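Local coordinates for protein nonsense-mediated mRNA decay factor SMG5 (Homo sapiens, PDB 2HWY) that acts in nonsense-mediated mRNA decay, promoting dephosphorylation of UPF1 without RNase activity of its own, seen here as its PIN domain, at residues L5-Q10 and P17-L22; L12-P17 and N128-S133. One frame throughout, in Å; residues are numbered along the deposited sequence.

Overall arrangement
Both contacts grow out of the start of the PIN domain, where strand 4-7 runs into helix 9-14 and helix 16-25. Contact 1 is buried, its centre about 5 Å from the centre of the chain, and lays helix 16-25 against the strand. Contact 2 lies at the surface, with the turn between the two helices facing the loop after strand 125-128. The two centres are about 7 Å apart. Strand pairing ties them together: Asp8 N approaches Asn128 O at 2.7 Å, and Asn128 N approaches Val6 O at 3.0 Å, both probable hydrogen bonds. In PIN nucleases the acidic site lies at these strands' C-terminal ends, where Asp8 sits; SMG5 alone has no RNase activity.

Contact 1: L5-Q10 and P17-L22; sequences LVPDTQ and PVIRQL
Leu5 reaches from the strand across to Leu22 on helix 16-25. Leu5 CB leaves the strand on the helix side, still 5.9 Å from Leu22 CB. CG lies anti to the carbonyl carbon, at chi1 -56°, and this carries the branch further toward the helix. From there CD1 makes the contact, stopping 4.1 Å from Leu22 CB and 4.2 Å from Leu22 CD2, while Leu5 CD2 branches off away from Leu22. The two side chains cross at about a right angle, with the CD1 methyl of Leu5 set against CB of Leu22. Phe28 and Phe156 also pack on Leu5, and Phe156 reaches Leu22 as well, which makes this end of the contact thoroughly apolar.

One turn back along the helix, Ile19 makes the second, looser touch, on Pro7. Its CG1 lies 4.3 Å from Pro7 CG, the outermost corner of the proline ring. No hydrogen bond crosses between the segments, and the direct contact is purely apolar. The CA atoms of Pro7 and Ile19 are 7.8 Å apart, and those of Leu5 and Leu22 8.5 Å.

Where the strand ends, Asp8 takes the N-cap position of helix 9-14. Its OD1 accepts from Gln10 N at 2.8 Å, the donor standing 42° out of the carboxylate plane. Val6 and Asp8 meanwhile bond through their backbones to strand 125-128. Strand 4-7, the two helices and the adjacent parallel strand 29-32 form a beta-alpha-beta crossover, the building unit of the alpha/beta PIN fold.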
loop_
_atom_site.group_PDB
_atom_site.type_symbol
_atom_site.label_atom_id
_atom_site.label_comp_id
_atom_site.label_asym_id
_atom_site.label_seq_id
_atom_site.Cartn_x
_atom_site.Cartn_y
_atom_site.Cartn_z
ATOM N N LEU A 5 -0.007 7.274 1.657
ATOM C CA LEU A 5 0.729 6.015 1.727
ATOM C C LEU A 5 0.162 5.095 0.668
ATOM O O LEU A 5 -1.065 5.075 0.460
ATOM C CB LEU A 5 0.600 5.380 3.104
ATOM C CG LEU A 5 1.060 6.354 4.195
ATOM C CD1 LEU A 5 0.857 5.751 5.606
ATOM C CD2 LEU A 5 2.497 6.772 3.955
ATOM N N VAL A 6 1.031 4.363 -0.035
ATOM C CA VAL A 6 0.530 3.420 -1.036
ATOM C C VAL A 6 1.067 2.002 -0.840
ATOM O O VAL A 6 2.196 1.706 -1.195
ATOM C CB VAL A 6 0.682 3.938 -2.498
ATOM C CG1 VAL A 6 0.436 5.431 -2.548
ATOM C CG2 VAL A 6 2.024 3.602 -3.093
ATOM N N PRO A 7 0.237 1.129 -0.247
ATOM C CA PRO A 7 0.510 -0.281 -0.054
ATOM C C PRO A 7 0.868 -1.082 -1.298
ATOM O O PRO A 7 0.262 -0.927 -2.372
ATOM C CB PRO A 7 -0.809 -0.808 0.503
ATOM C CG PRO A 7 -1.394 0.326 1.194
ATOM C CD PRO A 7 -1.051 1.504 0.362
ATOM N N ASP A 8 1.870 -1.933 -1.105
ATOM C CA ASP A 8 2.253 -3.028 -2.008
ATOM C C ASP A 8 1.188 -4.121 -1.804
ATOM O O ASP A 8 0.424 -4.053 -0.827
ATOM C CB ASP A 8 3.643 -3.497 -1.542
ATOM C CG ASP A 8 4.311 -4.486 -2.463
ATOM O OD1 ASP A 8 3.664 -5.464 -2.916
ATOM O OD2 ASP A 8 5.532 -4.324 -2.695
ATOM N N THR A 9 1.104 -5.095 -2.711
ATOM C CA THR A 9 0.256 -6.276 -2.498
ATOM C C THR A 9 0.806 -7.009 -1.286
ATOM O O THR A 9 0.069 -7.450 -0.399
ATOM C CB THR A 9 0.240 -7.267 -3.725
ATOM O OG1 THR A 9 -0.586 -6.747 -4.772
ATOM C CG2 THR A 9 -0.305 -8.635 -3.329
ATOM N N GLN A 10 2.118 -7.144 -1.260
ATOM C CA GLN A 10 2.764 -7.869 -0.190
ATOM C C GLN A 10 2.477 -7.218 1.160
ATOM O O GLN A 10 2.275 -7.923 2.150
ATOM C CB GLN A 10 4.268 -7.936 -0.429
ATOM C CG GLN A 10 4.793 -9.298 -0.754
ATOM C CD GLN A 10 6.319 -9.306 -0.739
ATOM O OE1 GLN A 10 6.952 -10.210 -0.172
ATOM N NE2 GLN A 10 6.922 -8.280 -1.346
ATOM N N PRO A 17 -2.489 -5.437 9.675
ATOM C CA PRO A 17 -2.694 -4.639 10.905
ATOM C C PRO A 17 -1.879 -3.340 10.994
ATOM O O PRO A 17 -2.278 -2.423 11.691
ATOM C CB PRO A 17 -2.296 -5.614 12.014
ATOM C CG PRO A 17 -2.398 -6.995 11.351
ATOM C CD PRO A 17 -1.877 -6.742 9.991
ATOM N N VAL A 18 -0.764 -3.254 10.285
ATOM C CA VAL A 18 -0.042 -1.994 10.146
ATOM C C VAL A 18 -0.870 -1.014 9.302
ATOM O O VAL A 18 -1.051 0.159 9.670
ATOM C CB VAL A 18 1.328 -2.228 9.475
ATOM C CG1 VAL A 18 1.953 -0.912 9.044
ATOM C CG2 VAL A 18 2.261 -2.983 10.426
ATOM N N ILE A 19 -1.370 -1.510 8.169
ATOM C CA ILE A 19 -2.188 -0.698 7.294
ATOM C C ILE A 19 -3.463 -0.277 8.022
ATOM O O ILE A 19 -3.854 0.887 7.958
ATOM C CB ILE A 19 -2.441 -1.391 5.907
ATOM C CG1 ILE A 19 -1.145 -1.408 5.094
ATOM C CG2 ILE A 19 -3.481 -0.643 5.074
ATOM C CD1 ILE A 19 -0.409 -2.687 5.134
ATOM N N ARG A 20 -4.079 -1.187 8.760
ATOM C CA ARG A 20 -5.252 -0.814 9.554
ATOM C C ARG A 20 -4.961 0.391 10.427
ATOM O O ARG A 20 -5.683 1.367 10.403
ATOM C CB ARG A 20 -5.727 -1.970 10.421
ATOM C CG ARG A 20 -7.021 -1.665 11.209
ATOM C CD ARG A 20 -7.440 -2.816 12.147
ATOM N NE ARG A 20 -7.304 -4.105 11.470
ATOM C CZ ARG A 20 -8.246 -4.701 10.742
ATOM N NH1 ARG A 20 -9.445 -4.147 10.589
ATOM N NH2 ARG A 20 -7.990 -5.875 10.167
ATOM N N GLN A 21 -3.881 0.313 11.184
ATOM C CA GLN A 21 -3.460 1.412 12.054
ATOM C C GLN A 21 -3.319 2.720 11.291
ATOM O O GLN A 21 -3.848 3.742 11.706
ATOM C CB GLN A 21 -2.123 1.074 12.713
ATOM C CG GLN A 21 -1.873 1.772 14.031
ATOM C CD GLN A 21 -2.819 1.322 15.118
ATOM O OE1 GLN A 21 -3.438 0.254 15.025
ATOM N NE2 GLN A 21 -2.951 2.139 16.152
ATOM N N LEU A 22 -2.614 2.679 10.168
ATOM C CA LEU A 22 -2.270 3.899 9.419
ATOM C C LEU A 22 -3.484 4.497 8.739
ATOM O O LEU A 22 -3.675 5.704 8.758
ATOM C CB LEU A 22 -1.201 3.584 8.375
ATOM C CG LEU A 22 0.088 3.062 9.006
ATOM C CD1 LEU A 22 0.870 2.192 8.035
ATOM C CD2 LEU A 22 0.926 4.213 9.539
#

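Contact 2: L12-P17 and N128-S133; sequences LCHHLP and NPSVLS
Ser130 points its hydroxyl at two consecutive histidines, His14 and His15, and these three residues account for nearly all of the contact. Ser130 gives up the most surface, 32 Å². Its OG sits anti to its own carbonyl carbon, at chi1 -65°, which swings the oxygen out of the loop toward the histidines. His15 comes next. Its imidazole meets the hydroxyl edge-on, with CE1 4.1 Å from Ser130 OG and the oxygen lying near the ring plane. That is too long for a hydrogen bond, the atom in front is a ring carbon, and no hydrogen bond crosses the contact. The same ring packs on Val153 and Leu154 of helix 153-159, with the serine at its CE1 edge.

This is where the PIN fold brings together pieces distant in sequence. Strand 125-128 runs parallel beside strand 4-7, so the loop leaving it emerges next to the helices that follow the first strand. His15 marks the bend between helix 9-14 and helix 16-25, and the loop after strand 125-128 passes it.

His14 adds a smaller share at the exposed edge. Its ND1 is 4.4 Å from Ser130 OG, which again lies at the ring edge and near its plane. Cys13 CB sits over one face of this imidazole, near the ring centre and 4.3 Å from its plane. On the loop side, Pro129 is tied by its backbone to Val153, and the side chain of Gln10 also touches Ser130.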
loop_
_atom_site.group_PDB
_atom_site.type_symbol
_atom_site.label_atom_id
_atom_site.label_comp_id
_atom_site.label_asym_id
_atom_site.label_seq_id
_atom_site.Cartn_x
_atom_site.Cartn_y
_atom_site.Cartn_z
ATOM N N LEU A 12 -0.140 -5.428 2.057
ATOM C CA LEU A 12 -1.517 -5.712 2.425
ATOM C C LEU A 12 -1.703 -7.151 2.838
ATOM O O LEU A 12 -2.442 -7.433 3.769
ATOM C CB LEU A 12 -2.455 -5.405 1.259
ATOM C CG LEU A 12 -2.616 -3.908 1.046
ATOM C CD1 LEU A 12 -3.159 -3.640 -0.338
ATOM C CD2 LEU A 12 -3.497 -3.264 2.137
ATOM N N CYS A 13 -1.051 -8.059 2.119
ATOM C CA CYS A 13 -1.214 -9.502 2.361
ATOM C C CYS A 13 -0.608 -9.992 3.666
ATOM O O CYS A 13 -1.127 -10.928 4.253
ATOM C CB CYS A 13 -0.638 -10.316 1.199
ATOM S SG CYS A 13 -1.782 -10.389 -0.200
ATOM N N HIS A 14 0.470 -9.345 4.105
ATOM C CA HIS A 14 1.285 -9.800 5.216
ATOM C C HIS A 14 1.319 -8.868 6.423
ATOM O O HIS A 14 1.803 -9.266 7.477
ATOM C CB HIS A 14 2.706 -9.969 4.736
ATOM C CG HIS A 14 2.865 -11.045 3.713
ATOM N ND1 HIS A 14 3.578 -10.864 2.547
ATOM C CD2 HIS A 14 2.395 -12.315 3.679
ATOM C CE1 HIS A 14 3.553 -11.985 1.845
ATOM N NE2 HIS A 14 2.836 -12.878 2.507
ATOM N N HIS A 15 0.832 -7.643 6.282
ATOM C CA HIS A 15 0.962 -6.636 7.330
ATOM C C HIS A 15 -0.281 -5.756 7.354
ATOM O O HIS A 15 -0.203 -4.537 7.494
ATOM C CB HIS A 15 2.211 -5.785 7.112
ATOM C CG HIS A 15 3.475 -6.585 7.022
ATOM N ND1 HIS A 15 4.043 -6.956 5.819
ATOM C CD2 HIS A 15 4.280 -7.091 7.985
ATOM C CE1 HIS A 15 5.144 -7.649 6.046
ATOM N NE2 HIS A 15 5.306 -7.751 7.352
ATOM N N LEU A 16 -1.431 -6.410 7.248
ATOM C CA LEU A 16 -2.706 -5.747 7.254
ATOM C C LEU A 16 -2.932 -4.927 8.513
ATOM O O LEU A 16 -3.530 -3.856 8.451
ATOM C CB LEU A 16 -3.783 -6.791 7.128
ATOM C CG LEU A 16 -5.203 -6.285 7.095
ATOM C CD1 LEU A 16 -5.407 -5.316 5.924
ATOM C CD2 LEU A 16 -6.103 -7.490 6.987
ATOM N N PRO A 17 -2.489 -5.437 9.675
ATOM C CA PRO A 17 -2.694 -4.639 10.905
ATOM C C PRO A 17 -1.879 -3.340 10.994
ATOM O O PRO A 17 -2.278 -2.423 11.691
ATOM C CB PRO A 17 -2.296 -5.614 12.014
ATOM C CG PRO A 17 -2.398 -6.995 11.351
ATOM C CD PRO A 17 -1.877 -6.742 9.991
ATOM N N ASN A 128 4.670 1.754 0.529
ATOM C CA ASN A 128 4.879 0.666 1.488
ATOM C C ASN A 128 4.924 -0.748 0.891
ATOM O O ASN A 128 3.862 -1.269 0.570
ATOM C CB ASN A 128 3.676 0.644 2.417
ATOM C CG ASN A 128 3.680 1.753 3.400
ATOM O OD1 ASN A 128 4.525 2.663 3.364
ATOM N ND2 ASN A 128 2.727 1.691 4.320
ATOM N N PRO A 129 6.118 -1.372 0.727
ATOM C CA PRO A 129 6.231 -2.797 0.412
ATOM C C PRO A 129 6.734 -3.697 1.552
ATOM O O PRO A 129 6.804 -3.273 2.703
ATOM C CB PRO A 129 7.242 -2.770 -0.748
ATOM C CG PRO A 129 8.222 -1.721 -0.307
ATOM C CD PRO A 129 7.470 -0.788 0.686
ATOM N N SER A 130 7.118 -4.925 1.199
ATOM C CA SER A 130 8.010 -5.762 2.014
ATOM C C SER A 130 9.389 -5.900 1.290
ATOM O O SER A 130 9.539 -5.460 0.146
ATOM C CB SER A 130 7.748 -7.236 1.729
ATOM O OG SER A 130 6.436 -7.578 2.142
ATOM N N VAL A 131 10.302 -6.830 1.726
ATOM C CA VAL A 131 11.735 -6.666 1.403
ATOM C C VAL A 131 12.619 -5.414 1.651
ATOM O O VAL A 131 13.143 -4.796 0.718
ATOM C CB VAL A 131 12.464 -7.385 0.231
ATOM C CG1 VAL A 131 14.000 -7.249 0.352
ATOM C CG2 VAL A 131 12.047 -8.856 0.169
ATOM N N LEU A 132 12.770 -5.059 2.922
ATOM C CA LEU A 132 13.171 -3.707 3.297
ATOM C C LEU A 132 14.567 -3.383 2.780
ATOM O O LEU A 132 14.730 -2.560 1.879
ATOM C CB LEU A 132 13.120 -3.537 4.817
ATOM N N SER A 133 15.573 -4.035 3.355
ATOM C CA SER A 133 16.952 -3.580 3.230
ATOM C C SER A 133 17.880 -4.730 2.855
ATOM O O SER A 133 17.853 -5.791 3.478
ATOM C CB SER A 133 17.421 -2.929 4.533
ATOM O OG SER A 133 16.469 -1.993 5.007
#